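Local atomic coordinates of 6-phosphogluconate dehydrogenase (Pseudomonas syringae, PDB entry 5U5G), a protein that probably catalyses the NADP-dependent interconversion of (2-oxopropyl)phosphonic acid and its hydroxypropyl counterpart at a late stage of fosfomycin biosynthesis. Residues Leu62-Ala67 and Asp74-Pro79; Ala16-Leu21 and Val28-Arg33; Leu199-Met204 and Gly223-Gly228; Gln271-Glu276 and Tyr282-Ser287. All coordinates share one frame; numbering follows the deposited sequence.

Contact 1 (Leu62-Ala67 and Asp74-Pro79); sequences LFVCTA and DFYHAP. With NAP (NADP nicotinamide-adenine-dinucleotide phosphate), chain E.
Thr66 and Phe75 touch through methyl CG2, which rests 3.8 Å from Phe75 CE2 and approaches the ring obliquely. They join the end of strand 61-64, in the Rossmann-fold sheet of the coenzyme domain, to helix 69-77, which follows it in the chain. The second touch lies two residues back on the strand: Val64 and Tyr76 reach for each other from opposite directions, and Val64 CG2 comes to 3.6 Å from Tyr76 OH. With no hydrogen bond between the two segments, packing alone carries the contact. Val64 and Thr66 both turn toward the helix because alternate residues of an extended chain face the same way. In Thr66, chi1 of 64° sets OG1 between the backbone N and the carbonyl carbon, which leaves CG2 directed at the ring.

The NADP packs against the same residues. Phe75 CE2 meets adenine N3A at 3.5 Å, so this one ring packs on both Thr66 and the base. The backbone beyond the strand grips the two riboses: NAP O3D donates to Thr66 O over 2.7 Å, and Ala67 N donates to NAP O4B over 3.0 Å. On the nicotinamide side, Cys65 has SG anti to its own backbone N (chi1 -170°), and that sulfur sits 3.5 Å from ribose oxygen NAP O4D.

Farther out, Thr66 N is hydrogen-bonded to Ser97 OG, and Leu83 of helix 83-86 packs on both Val64 and Tyr76. The phenol is held at the end of strand 92-95, where Tyr76 OH is hydrogen-bonded to Asp95 OD2.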
# COMPACT_ATOMS: atom_id res chain seq x y z
N LEU A 62 -0.15 -25.95 21.52
CA LEU A 62 -1.44 -25.70 20.88
C LEU A 62 -1.43 -24.34 20.19
O LEU A 62 -0.83 -23.38 20.69
CB LEU A 62 -2.61 -25.71 21.87
CG LEU A 62 -2.72 -26.75 22.98
CD1 LEU A 62 -3.97 -26.50 23.76
CD2 LEU A 62 -2.76 -28.14 22.39
N PHE A 63 -2.12 -24.25 19.05
CA PHE A 63 -2.41 -22.98 18.40
C PHE A 63 -3.86 -22.61 18.65
O PHE A 63 -4.74 -23.47 18.73
CB PHE A 63 -2.15 -23.04 16.89
CG PHE A 63 -0.71 -23.27 16.51
CD1 PHE A 63 0.16 -22.19 16.37
CD2 PHE A 63 -0.24 -24.55 16.27
CE1 PHE A 63 1.49 -22.39 16.01
CE2 PHE A 63 1.09 -24.76 15.92
CZ PHE A 63 1.96 -23.68 15.79
N VAL A 64 -4.11 -21.30 18.75
CA VAL A 64 -5.45 -20.73 18.90
C VAL A 64 -5.63 -19.71 17.79
O VAL A 64 -4.77 -18.84 17.60
CB VAL A 64 -5.64 -20.07 20.28
CG1 VAL A 64 -7.04 -19.42 20.39
CG2 VAL A 64 -5.42 -21.07 21.40
N CYS A 65 -6.76 -19.81 17.06
CA CYS A 65 -7.03 -18.84 16.00
C CYS A 65 -8.54 -18.61 15.94
O CYS A 65 -9.28 -19.20 15.15
CB CYS A 65 -6.49 -19.29 14.65
SG CYS A 65 -6.56 -17.98 13.43
N THR A 66 -9.02 -17.73 16.82
CA THR A 66 -10.44 -17.44 16.97
C THR A 66 -10.65 -15.95 16.77
O THR A 66 -9.69 -15.18 16.66
CB THR A 66 -10.95 -17.87 18.35
OG1 THR A 66 -10.30 -17.10 19.37
CG2 THR A 66 -10.66 -19.38 18.60
N ALA A 67 -11.91 -15.54 16.71
CA ALA A 67 -12.27 -14.13 16.55
C ALA A 67 -13.17 -13.71 17.70
O ALA A 67 -14.17 -14.38 17.99
CB ALA A 67 -12.99 -13.89 15.22
N ASP A 74 -14.24 -17.93 26.74
CA ASP A 74 -14.70 -19.32 26.79
C ASP A 74 -13.53 -20.30 26.75
O ASP A 74 -13.46 -21.22 27.57
CB ASP A 74 -15.67 -19.60 25.63
CG ASP A 74 -17.03 -18.93 25.80
OD1 ASP A 74 -17.30 -18.33 26.86
OD2 ASP A 74 -17.84 -19.00 24.85
N PHE A 75 -12.60 -20.12 25.80
CA PHE A 75 -11.56 -21.13 25.62
C PHE A 75 -10.51 -21.08 26.72
O PHE A 75 -10.03 -22.12 27.18
CB PHE A 75 -10.90 -21.01 24.24
CG PHE A 75 -11.69 -21.67 23.14
CD1 PHE A 75 -12.22 -22.95 23.33
CD2 PHE A 75 -11.95 -21.02 21.95
CE1 PHE A 75 -12.97 -23.57 22.33
CE2 PHE A 75 -12.70 -21.63 20.94
CZ PHE A 75 -13.21 -22.90 21.14
N TYR A 76 -10.14 -19.88 27.17
CA TYR A 76 -9.10 -19.78 28.20
C TYR A 76 -9.64 -19.91 29.62
O TYR A 76 -8.98 -20.52 30.47
CB TYR A 76 -8.33 -18.46 28.07
CG TYR A 76 -7.42 -18.40 26.86
CD1 TYR A 76 -6.19 -19.04 26.86
CD2 TYR A 76 -7.81 -17.72 25.72
CE1 TYR A 76 -5.36 -18.97 25.74
CE2 TYR A 76 -7.00 -17.65 24.61
CZ TYR A 76 -5.77 -18.28 24.62
OH TYR A 76 -4.98 -18.21 23.50
N HIS A 77 -10.83 -19.37 29.93
CA HIS A 77 -11.20 -19.21 31.33
C HIS A 77 -12.37 -20.07 31.79
O HIS A 77 -12.68 -20.04 32.99
CB HIS A 77 -11.51 -17.74 31.64
CG HIS A 77 -10.32 -16.85 31.47
ND1 HIS A 77 -9.31 -16.77 32.40
CD2 HIS A 77 -9.97 -16.02 30.45
CE1 HIS A 77 -8.39 -15.92 31.97
NE2 HIS A 77 -8.77 -15.45 30.80
N ALA A 78 -13.04 -20.80 30.91
CA ALA A 78 -14.09 -21.69 31.38
C ALA A 78 -13.55 -22.56 32.51
O ALA A 78 -12.47 -23.17 32.36
CB ALA A 78 -14.61 -22.57 30.24
N PRO A 79 -14.21 -22.61 33.67
CA PRO A 79 -13.68 -23.40 34.78
C PRO A 79 -13.65 -24.89 34.43
O PRO A 79 -14.54 -25.40 33.74
CB PRO A 79 -14.64 -23.10 35.94
CG PRO A 79 -15.87 -22.50 35.30
CD PRO A 79 -15.40 -21.82 34.05
PA NAP E . -13.76 -16.61 11.28
O1A NAP E . -14.94 -15.76 11.58
O2A NAP E . -13.55 -17.19 9.90
O5B NAP E . -13.67 -17.85 12.38
C5B NAP E . -13.79 -17.29 13.66
C4B NAP E . -13.38 -18.39 14.66
O4B NAP E . -13.59 -17.97 16.01
C3B NAP E . -14.21 -19.69 14.38
O3B NAP E . -13.43 -20.80 14.68
C2B NAP E . -15.30 -19.56 15.46
O2B NAP E . -15.82 -20.72 15.90
C1B NAP E . -14.41 -18.96 16.62
N9A NAP E . -15.28 -18.35 17.61
C8A NAP E . -15.90 -17.08 17.59
N7A NAP E . -16.68 -16.86 18.68
C5A NAP E . -16.55 -18.04 19.42
C6A NAP E . -17.11 -18.46 20.64
N6A NAP E . -17.95 -17.63 21.35
N1A NAP E . -16.84 -19.68 21.16
C2A NAP E . -16.00 -20.47 20.42
N3A NAP E . -15.40 -20.22 19.25
C4A NAP E . -15.69 -18.98 18.76
O3 NAP E . -12.59 -15.52 11.64
PN NAP E . -11.22 -15.71 10.84
O1N NAP E . -10.71 -17.10 10.87
O2N NAP E . -11.10 -14.81 9.63
O5D NAP E . -10.10 -14.87 11.89
C5D NAP E . -9.75 -15.63 12.96
C4D NAP E . -8.64 -14.87 13.67
O4D NAP E . -7.53 -14.67 12.76
C3D NAP E . -9.16 -13.43 14.07
O3D NAP E . -8.60 -13.09 15.31
C2D NAP E . -8.62 -12.55 12.97
O2D NAP E . -8.36 -11.23 13.38
C1D NAP E . -7.27 -13.27 12.68
N1N NAP E . -6.79 -12.99 11.34
C2N NAP E . -7.59 -13.26 10.19
C3N NAP E . -7.04 -13.05 8.94
C7N NAP E . -7.82 -13.35 7.73
O7N NAP E . -7.36 -13.22 6.60
N7N NAP E . -9.10 -13.85 7.85
C4N NAP E . -5.62 -12.58 8.76
C5N NAP E . -4.91 -12.31 10.01
C6N NAP E . -5.49 -12.50 11.20
P2B NAP E . -17.21 -21.39 14.89
O1X NAP E . -16.42 -21.89 13.72
O2X NAP E . -17.81 -22.44 15.82
O3X NAP E . -18.01 -20.12 14.70

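Contact 2 (Ala16-Leu21 and Val28-Arg33); sequences AICRRL and VHVHNR. With NAP (NADP nicotinamide-adenine-dinucleotide phosphate), chain E.
Asn32 OD1 is gripped twice, by the ribose hydroxyl NAP O3B at 2.7 Å and by the backbone N of Leu10. The other end of the same amide works on the 2'-phosphate: Asn32 ND2 donates to NAP O1X over 2.8 Å in a nearly straight bond (169°), and also reaches Ser34 O. Arg33 takes the remaining phosphate oxygens side-on, with NE to NAP O2X at 2.9 Å and NH2 to NAP O3X at 2.8 Å. The phosphorus lies at the edge of the guanidinium, in its plane, while adenine C5A lies 3.3 Å above one face. A bend at chi3 (60°) folds the arginine into this position, where one group serves both phosphate and base. Such recognition is consistent with a preference for NADP over NAD.

Behind this polar end, the body of the contact is apolar. Cys18 SG packs on Val30 CG1 at 3.9 Å, and Leu21 CB on Val28 CG2 at 3.9 Å. The helical segment 16-21 runs nearly antiparallel to strand 28-31 (163°), as part of the helix of the beta-alpha-beta crossover that leads from strand 5-8 to strand 28-31. Phe7 of that first strand touches Cys18 and Leu21, and helices 126-131 and 143-156 pack on helix 12-23.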
# COMPACT_ATOMS: atom_id res chain seq x y z
N ALA A 16 -6.90 -22.66 7.13
CA ALA A 16 -5.79 -22.53 6.18
C ALA A 16 -4.45 -22.85 6.84
O ALA A 16 -3.61 -23.55 6.25
CB ALA A 16 -5.78 -21.14 5.56
N ILE A 17 -4.22 -22.34 8.05
CA ILE A 17 -2.99 -22.67 8.75
C ILE A 17 -2.92 -24.17 9.04
O ILE A 17 -1.87 -24.80 8.89
CB ILE A 17 -2.85 -21.81 10.02
CG1 ILE A 17 -2.75 -20.33 9.62
CG2 ILE A 17 -1.66 -22.27 10.88
CD1 ILE A 17 -2.53 -19.37 10.77
N CYS A 18 -4.05 -24.77 9.45
CA CYS A 18 -4.07 -26.22 9.66
C CYS A 18 -3.71 -26.99 8.40
O CYS A 18 -2.94 -27.95 8.46
CB CYS A 18 -5.45 -26.67 10.16
SG CYS A 18 -5.66 -26.46 11.91
N ARG A 19 -4.27 -26.59 7.25
CA ARG A 19 -3.93 -27.28 6.01
C ARG A 19 -2.43 -27.21 5.74
O ARG A 19 -1.82 -28.20 5.32
CB ARG A 19 -4.71 -26.69 4.83
CG ARG A 19 -6.01 -27.41 4.56
CD ARG A 19 -7.14 -26.43 4.37
NE ARG A 19 -7.22 -25.96 2.99
CZ ARG A 19 -7.85 -24.84 2.63
NH1 ARG A 19 -8.40 -24.07 3.57
NH2 ARG A 19 -7.89 -24.47 1.35
N ARG A 20 -1.81 -26.05 5.99
CA ARG A 20 -0.37 -25.93 5.80
C ARG A 20 0.40 -26.85 6.75
O ARG A 20 1.37 -27.50 6.35
CB ARG A 20 0.05 -24.47 5.99
CG ARG A 20 1.49 -24.19 5.64
CD ARG A 20 1.70 -24.21 4.14
NE ARG A 20 3.11 -24.09 3.81
CZ ARG A 20 3.60 -23.97 2.58
NH1 ARG A 20 2.78 -23.95 1.54
NH2 ARG A 20 4.91 -23.86 2.40
N LEU A 21 -0.03 -26.93 8.01
CA LEU A 21 0.65 -27.83 8.95
C LEU A 21 0.51 -29.28 8.51
O LEU A 21 1.48 -30.04 8.54
CB LEU A 21 0.10 -27.64 10.36
CG LEU A 21 0.28 -26.27 11.02
CD1 LEU A 21 -0.59 -26.20 12.27
CD2 LEU A 21 1.76 -26.04 11.38
N VAL A 28 -1.73 -33.24 13.58
CA VAL A 28 -2.50 -32.10 14.09
C VAL A 28 -3.81 -32.61 14.66
O VAL A 28 -4.59 -33.27 13.96
CB VAL A 28 -2.77 -31.05 13.00
CG1 VAL A 28 -3.41 -29.81 13.63
CG2 VAL A 28 -1.48 -30.67 12.24
N HIS A 29 -4.07 -32.27 15.92
CA HIS A 29 -5.37 -32.49 16.53
C HIS A 29 -6.13 -31.17 16.57
O HIS A 29 -5.58 -30.14 16.96
CB HIS A 29 -5.21 -33.08 17.93
CG HIS A 29 -4.69 -34.48 17.93
ND1 HIS A 29 -5.09 -35.43 18.85
CD2 HIS A 29 -3.82 -35.11 17.10
CE1 HIS A 29 -4.48 -36.57 18.59
NE2 HIS A 29 -3.70 -36.40 17.54
N VAL A 30 -7.38 -31.19 16.14
CA VAL A 30 -8.11 -29.96 15.89
C VAL A 30 -9.40 -29.96 16.70
O VAL A 30 -10.01 -31.00 16.94
CB VAL A 30 -8.41 -29.75 14.39
CG1 VAL A 30 -7.11 -29.60 13.62
CG2 VAL A 30 -9.27 -30.90 13.84
N HIS A 31 -9.78 -28.76 17.14
CA HIS A 31 -11.02 -28.51 17.84
C HIS A 31 -11.65 -27.22 17.34
O HIS A 31 -10.96 -26.22 17.11
CB HIS A 31 -10.83 -28.39 19.35
CG HIS A 31 -12.08 -28.03 20.07
ND1 HIS A 31 -13.08 -28.94 20.31
CD2 HIS A 31 -12.52 -26.85 20.57
CE1 HIS A 31 -14.08 -28.34 20.95
NE2 HIS A 31 -13.76 -27.07 21.11
N ASN A 32 -12.97 -27.24 17.19
CA ASN A 32 -13.73 -26.05 16.87
C ASN A 32 -15.11 -26.19 17.49
O ASN A 32 -15.62 -27.31 17.64
CB ASN A 32 -13.84 -25.83 15.35
CG ASN A 32 -14.38 -24.45 14.99
OD1 ASN A 32 -13.78 -23.43 15.31
ND2 ASN A 32 -15.49 -24.43 14.27
N ARG A 33 -15.70 -25.06 17.88
CA ARG A 33 -17.07 -25.05 18.38
C ARG A 33 -18.02 -25.68 17.37
O ARG A 33 -18.89 -26.47 17.74
CB ARG A 33 -17.49 -23.61 18.70
CG ARG A 33 -18.97 -23.43 18.97
CD ARG A 33 -19.33 -21.96 19.25
NE ARG A 33 -19.00 -21.06 18.13
CZ ARG A 33 -19.28 -19.76 18.13
NH1 ARG A 33 -19.88 -19.22 19.18
NH2 ARG A 33 -18.97 -19.02 17.09
PA NAP E . -13.76 -16.61 11.28
O1A NAP E . -14.94 -15.76 11.58
O2A NAP E . -13.55 -17.19 9.90
O5B NAP E . -13.67 -17.85 12.38
C5B NAP E . -13.79 -17.29 13.66
C4B NAP E . -13.38 -18.39 14.66
O4B NAP E . -13.59 -17.97 16.01
C3B NAP E . -14.21 -19.69 14.38
O3B NAP E . -13.43 -20.80 14.68
C2B NAP E . -15.30 -19.56 15.46
O2B NAP E . -15.82 -20.72 15.90
C1B NAP E . -14.41 -18.96 16.62
N9A NAP E . -15.28 -18.35 17.61
C8A NAP E . -15.90 -17.08 17.59
N7A NAP E . -16.68 -16.86 18.68
C5A NAP E . -16.55 -18.04 19.42
C6A NAP E . -17.11 -18.46 20.64
N6A NAP E . -17.95 -17.63 21.35
N1A NAP E . -16.84 -19.68 21.16
C2A NAP E . -16.00 -20.47 20.42
N3A NAP E . -15.40 -20.22 19.25
C4A NAP E . -15.69 -18.98 18.76
O3 NAP E . -12.59 -15.52 11.64
PN NAP E . -11.22 -15.71 10.84
O1N NAP E . -10.71 -17.10 10.87
O2N NAP E . -11.10 -14.81 9.63
O5D NAP E . -10.10 -14.87 11.89
C5D NAP E . -9.75 -15.63 12.96
C4D NAP E . -8.64 -14.87 13.67
O4D NAP E . -7.53 -14.67 12.76
C3D NAP E . -9.16 -13.43 14.07
O3D NAP E . -8.60 -13.09 15.31
C2D NAP E . -8.62 -12.55 12.97
O2D NAP E . -8.36 -11.23 13.38
C1D NAP E . -7.27 -13.27 12.68
N1N NAP E . -6.79 -12.99 11.34
C2N NAP E . -7.59 -13.26 10.19
C3N NAP E . -7.04 -13.05 8.94
C7N NAP E . -7.82 -13.35 7.73
O7N NAP E . -7.36 -13.22 6.60
N7N NAP E . -9.10 -13.85 7.85
C4N NAP E . -5.62 -12.58 8.76
C5N NAP E . -4.91 -12.31 10.01
C6N NAP E . -5.49 -12.50 11.20
P2B NAP E . -17.21 -21.39 14.89
O1X NAP E . -16.42 -21.89 13.72
O2X NAP E . -17.81 -22.44 15.82
O3X NAP E . -18.01 -20.12 14.70

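Contact 3 (Leu199-Met204 and Gly223-Gly228); sequences LDLKSM and GYALSG
Leu201 meets Ala225 and Leu226 where the first turn of helix 201-210 packs on the last turn of helix 216-226, in the helical C-terminal part of this dehydrogenase. Ahead of that turn, Leu199 packs on Leu175 of the second subunit. Asp200 then takes the N-cap position. Its OD2 accepts two bonds: Ser203 N at 2.9 Å, arriving from above the carboxylate plane, and the Ser203 hydroxyl at 2.8 Å, on the syn lone pair. The other oxygen, OD1, forms a salt bridge to Lys168 of the second subunit, so a single carboxylate both caps the helix and joins the dimer partner.

Leu201 itself makes the whole of the apolar contact. With chi1 at -84°, CG stands anti to the carbonyl carbon, and the branch extends over the neighbouring helix end. CD2 lies 3.8 Å from Ala225 CB, CD1 comes to 3.5 Å from Ala225 O, and CB receives Leu226 CD2 at 3.7 Å. The leucine is thus met by a methyl and a carbonyl from Ala225 and by a side-chain tip from Leu226. Ile191 and Leu195 of helix 168-196 also pack against it.

On the opposing helix, Gly228, with positive phi, closes the last turn in a Schellman motif, and its N bonds back to Ala225 O. Gly223 O, in the same turn, accepts both Ser227 N at 3.1 Å and Ser227 OG at 2.8 Å.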
# COMPACT_ATOMS: atom_id res chain seq x y z
N LEU A 199 -12.52 3.79 -17.36
CA LEU A 199 -11.30 3.01 -17.38
C LEU A 199 -11.61 1.53 -17.22
O LEU A 199 -12.49 1.14 -16.45
CB LEU A 199 -10.36 3.48 -16.27
CG LEU A 199 -9.84 4.91 -16.46
CD1 LEU A 199 -9.12 5.40 -15.21
CD2 LEU A 199 -8.91 5.02 -17.69
N ASP A 200 -10.86 0.69 -17.95
CA ASP A 200 -11.00 -0.75 -17.85
C ASP A 200 -10.20 -1.30 -16.67
O ASP A 200 -9.16 -0.74 -16.30
CB ASP A 200 -10.52 -1.42 -19.14
CG ASP A 200 -9.09 -1.05 -19.47
OD1 ASP A 200 -8.83 0.15 -19.70
OD2 ASP A 200 -8.24 -1.94 -19.52
N LEU A 201 -10.70 -2.39 -16.09
CA LEU A 201 -10.05 -2.99 -14.92
C LEU A 201 -8.63 -3.43 -15.24
O LEU A 201 -7.74 -3.36 -14.38
CB LEU A 201 -10.86 -4.19 -14.40
CG LEU A 201 -12.03 -3.95 -13.45
CD1 LEU A 201 -12.78 -5.26 -13.12
CD2 LEU A 201 -11.53 -3.29 -12.18
N LYS A 202 -8.41 -3.94 -16.46
CA LYS A 202 -7.08 -4.44 -16.78
C LYS A 202 -6.03 -3.33 -16.74
O LYS A 202 -4.93 -3.53 -16.22
CB LYS A 202 -7.10 -5.13 -18.15
CG LYS A 202 -5.76 -5.21 -18.84
CD LYS A 202 -5.03 -6.50 -18.54
CE LYS A 202 -4.18 -6.90 -19.74
NZ LYS A 202 -3.14 -5.87 -20.03
N SER A 203 -6.36 -2.16 -17.29
CA SER A 203 -5.40 -1.06 -17.26
C SER A 203 -5.21 -0.55 -15.83
O SER A 203 -4.09 -0.19 -15.44
CB SER A 203 -5.88 0.07 -18.17
OG SER A 203 -5.92 -0.37 -19.51
N MET A 204 -6.29 -0.49 -15.05
CA MET A 204 -6.15 -0.07 -13.67
C MET A 204 -5.29 -1.05 -12.89
O MET A 204 -4.41 -0.64 -12.12
CB MET A 204 -7.53 0.07 -13.03
CG MET A 204 -8.16 1.42 -13.34
SD MET A 204 -9.68 1.77 -12.44
CE MET A 204 -10.83 0.67 -13.27
N GLY A 223 -7.97 -7.85 -6.90
CA GLY A 223 -8.36 -9.25 -7.01
C GLY A 223 -9.85 -9.44 -6.85
O GLY A 223 -10.47 -10.25 -7.56
N TYR A 224 -10.46 -8.67 -5.94
CA TYR A 224 -11.91 -8.74 -5.73
C TYR A 224 -12.66 -8.26 -6.96
O TYR A 224 -13.65 -8.87 -7.38
CB TYR A 224 -12.30 -7.89 -4.52
CG TYR A 224 -13.75 -8.06 -4.06
CD1 TYR A 224 -14.13 -9.15 -3.28
CD2 TYR A 224 -14.72 -7.11 -4.38
CE1 TYR A 224 -15.47 -9.31 -2.84
CE2 TYR A 224 -16.04 -7.25 -3.94
CZ TYR A 224 -16.41 -8.35 -3.18
OH TYR A 224 -17.71 -8.49 -2.74
N ALA A 225 -12.22 -7.14 -7.54
CA ALA A 225 -12.92 -6.60 -8.71
C ALA A 225 -12.67 -7.48 -9.94
O ALA A 225 -13.60 -7.73 -10.72
CB ALA A 225 -12.49 -5.16 -8.96
N LEU A 226 -11.44 -7.97 -10.12
CA LEU A 226 -11.12 -8.73 -11.32
C LEU A 226 -11.84 -10.08 -11.34
O LEU A 226 -12.24 -10.55 -12.41
CB LEU A 226 -9.61 -8.95 -11.41
CG LEU A 226 -8.81 -7.70 -11.79
CD1 LEU A 226 -7.32 -7.95 -11.59
CD2 LEU A 226 -9.11 -7.27 -13.22
N SER A 227 -11.99 -10.71 -10.18
CA SER A 227 -12.64 -12.01 -10.12
C SER A 227 -14.16 -11.90 -10.10
O SER A 227 -14.83 -12.93 -10.08
CB SER A 227 -12.16 -12.77 -8.88
OG SER A 227 -12.60 -12.11 -7.70
N GLY A 228 -14.72 -10.70 -10.11
CA GLY A 228 -16.16 -10.55 -9.95
C GLY A 228 -16.67 -10.89 -8.56
O GLY A 228 -17.80 -11.38 -8.43

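Contact 4 (Gln271-Glu276 and Tyr282-Ser287); sequences QACGEE and YFSVLS
The end of helix 257-273 and the C-terminal helix 282-287 meet here across a short connection, with Cys273 and Val285 closest. Cys273 SG lies 3.6 Å from Val285 CG2, and Ala272 CB comes to 4.1 Å from that same methyl, so one valine branch receives both residues. The sulfur stands anti to its carbonyl carbon (chi1 -56°), which turns it toward the facing helix. In Val285 it is CG1 that lies anti to the backbone N (chi1 168°), leaving CG2 beside that N to meet the sulfur. Ser284 is a looser neighbour, its OG 4.4 Å from Cys273 SG, and its hydroxyl is bonded to Gln281 instead. No hydrogen bond links the two segments.

The two helices, joined by loop 274-281, belong to the all-helical C-terminal portion of the chain. The first ends at Cys273, and Gly274, with positive phi (101°), turns the chain away. In the loop, Glu276 forms a salt bridge to Arg12, whose backbone N is hydrogen-bonded to the NADP. Val285 also packs on Val269, one turn back from Cys273.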
# COMPACT_ATOMS: atom_id res chain seq x y z
N GLN A 271 -22.99 -2.74 8.92
CA GLN A 271 -24.42 -2.60 9.17
C GLN A 271 -25.23 -2.83 7.90
O GLN A 271 -26.34 -3.38 7.95
CB GLN A 271 -24.72 -1.21 9.74
CG GLN A 271 -24.83 -1.18 11.26
CD GLN A 271 -24.27 0.10 11.85
OE1 GLN A 271 -24.14 1.11 11.17
NE2 GLN A 271 -23.95 0.06 13.15
N ALA A 272 -24.71 -2.41 6.75
CA ALA A 272 -25.46 -2.49 5.51
C ALA A 272 -25.36 -3.86 4.84
O ALA A 272 -26.24 -4.19 4.04
CB ALA A 272 -24.99 -1.41 4.54
N CYS A 273 -24.34 -4.66 5.14
CA CYS A 273 -24.09 -5.88 4.39
C CYS A 273 -24.03 -7.14 5.23
O CYS A 273 -24.11 -8.23 4.66
CB CYS A 273 -22.76 -5.76 3.61
SG CYS A 273 -22.67 -4.36 2.51
N GLY A 274 -23.85 -7.03 6.54
CA GLY A 274 -23.84 -8.17 7.43
C GLY A 274 -22.43 -8.58 7.83
O GLY A 274 -21.46 -8.40 7.10
N GLU A 275 -22.34 -9.20 9.01
CA GLU A 275 -21.06 -9.50 9.64
C GLU A 275 -20.22 -10.47 8.82
O GLU A 275 -18.99 -10.36 8.82
CB GLU A 275 -21.28 -10.09 11.03
CG GLU A 275 -22.08 -9.21 11.97
CD GLU A 275 -21.19 -8.32 12.82
OE1 GLU A 275 -21.62 -7.18 13.11
OE2 GLU A 275 -20.08 -8.75 13.21
N GLU A 276 -20.84 -11.44 8.15
CA GLU A 276 -20.11 -12.45 7.40
C GLU A 276 -19.83 -12.06 5.96
O GLU A 276 -19.19 -12.84 5.25
CB GLU A 276 -20.85 -13.80 7.42
CG GLU A 276 -20.73 -14.55 8.75
CD GLU A 276 -19.29 -14.66 9.27
OE1 GLU A 276 -18.34 -14.90 8.48
OE2 GLU A 276 -19.09 -14.48 10.49
N TYR A 282 -17.52 -2.73 0.64
CA TYR A 282 -17.51 -1.29 0.44
C TYR A 282 -17.77 -0.93 -1.02
O TYR A 282 -18.37 0.11 -1.30
CB TYR A 282 -16.17 -0.70 0.90
CG TYR A 282 -16.10 0.82 0.91
CD1 TYR A 282 -17.19 1.59 1.30
CD2 TYR A 282 -14.92 1.49 0.57
CE1 TYR A 282 -17.11 2.99 1.34
CE2 TYR A 282 -14.84 2.88 0.60
CZ TYR A 282 -15.93 3.62 0.99
OH TYR A 282 -15.83 5.00 1.02
N PHE A 283 -17.31 -1.77 -1.96
CA PHE A 283 -17.60 -1.58 -3.39
C PHE A 283 -19.08 -1.35 -3.63
O PHE A 283 -19.48 -0.39 -4.28
CB PHE A 283 -17.14 -2.80 -4.21
CG PHE A 283 -15.76 -2.68 -4.79
CD1 PHE A 283 -15.46 -1.68 -5.71
CD2 PHE A 283 -14.77 -3.59 -4.44
CE1 PHE A 283 -14.18 -1.58 -6.26
CE2 PHE A 283 -13.50 -3.51 -4.99
CZ PHE A 283 -13.20 -2.50 -5.89
N SER A 284 -19.92 -2.24 -3.09
CA SER A 284 -21.34 -2.12 -3.38
C SER A 284 -21.99 -1.00 -2.57
O SER A 284 -22.89 -0.33 -3.07
CB SER A 284 -22.05 -3.45 -3.13
OG SER A 284 -21.96 -3.81 -1.76
N VAL A 285 -21.53 -0.78 -1.33
CA VAL A 285 -22.05 0.34 -0.54
C VAL A 285 -21.72 1.66 -1.22
O VAL A 285 -22.56 2.57 -1.30
CB VAL A 285 -21.49 0.29 0.89
CG1 VAL A 285 -21.79 1.59 1.62
CG2 VAL A 285 -22.07 -0.89 1.65
N LEU A 286 -20.50 1.77 -1.74
CA LEU A 286 -20.08 2.99 -2.41
C LEU A 286 -21.08 3.40 -3.49
O LEU A 286 -21.54 4.54 -3.52
CB LEU A 286 -18.69 2.80 -3.00
CG LEU A 286 -17.75 3.98 -3.12
CD1 LEU A 286 -17.93 4.97 -1.99
CD2 LEU A 286 -16.34 3.43 -3.13
N SER A 287 -21.45 2.46 -4.36
CA SER A 287 -22.44 2.73 -5.40
C SER A 287 -23.88 2.74 -4.88
O SER A 287 -24.78 3.10 -5.65
CB SER A 287 -22.30 1.71 -6.53
OG SER A 287 -22.20 0.38 -6.02

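Contacts 1 and 2 share one Rossmann sheet and one NADP. Their centres are 14 Å apart and they touch directly, Phe75 CE1 lying 3.8 Å from His31 CD2. Contact 2 takes the 2'-phosphate and the O3B hydroxyl of the coenzyme, contact 1 the adenine and both riboses. Contacts 3 and 4 belong to the helical C-terminal part, with centres 19 Å apart; Tyr224 CD2 meets Phe283 CD2 at 3.5 Å, and both contacts reach the second subunit. Contact 4 comes within about 8 Å, nearest atoms, of contacts 1 and 2. The bound (2-oxopropyl)phosphonic acid, the probable substrate, lies about 13 Å from the Thr66 side chain.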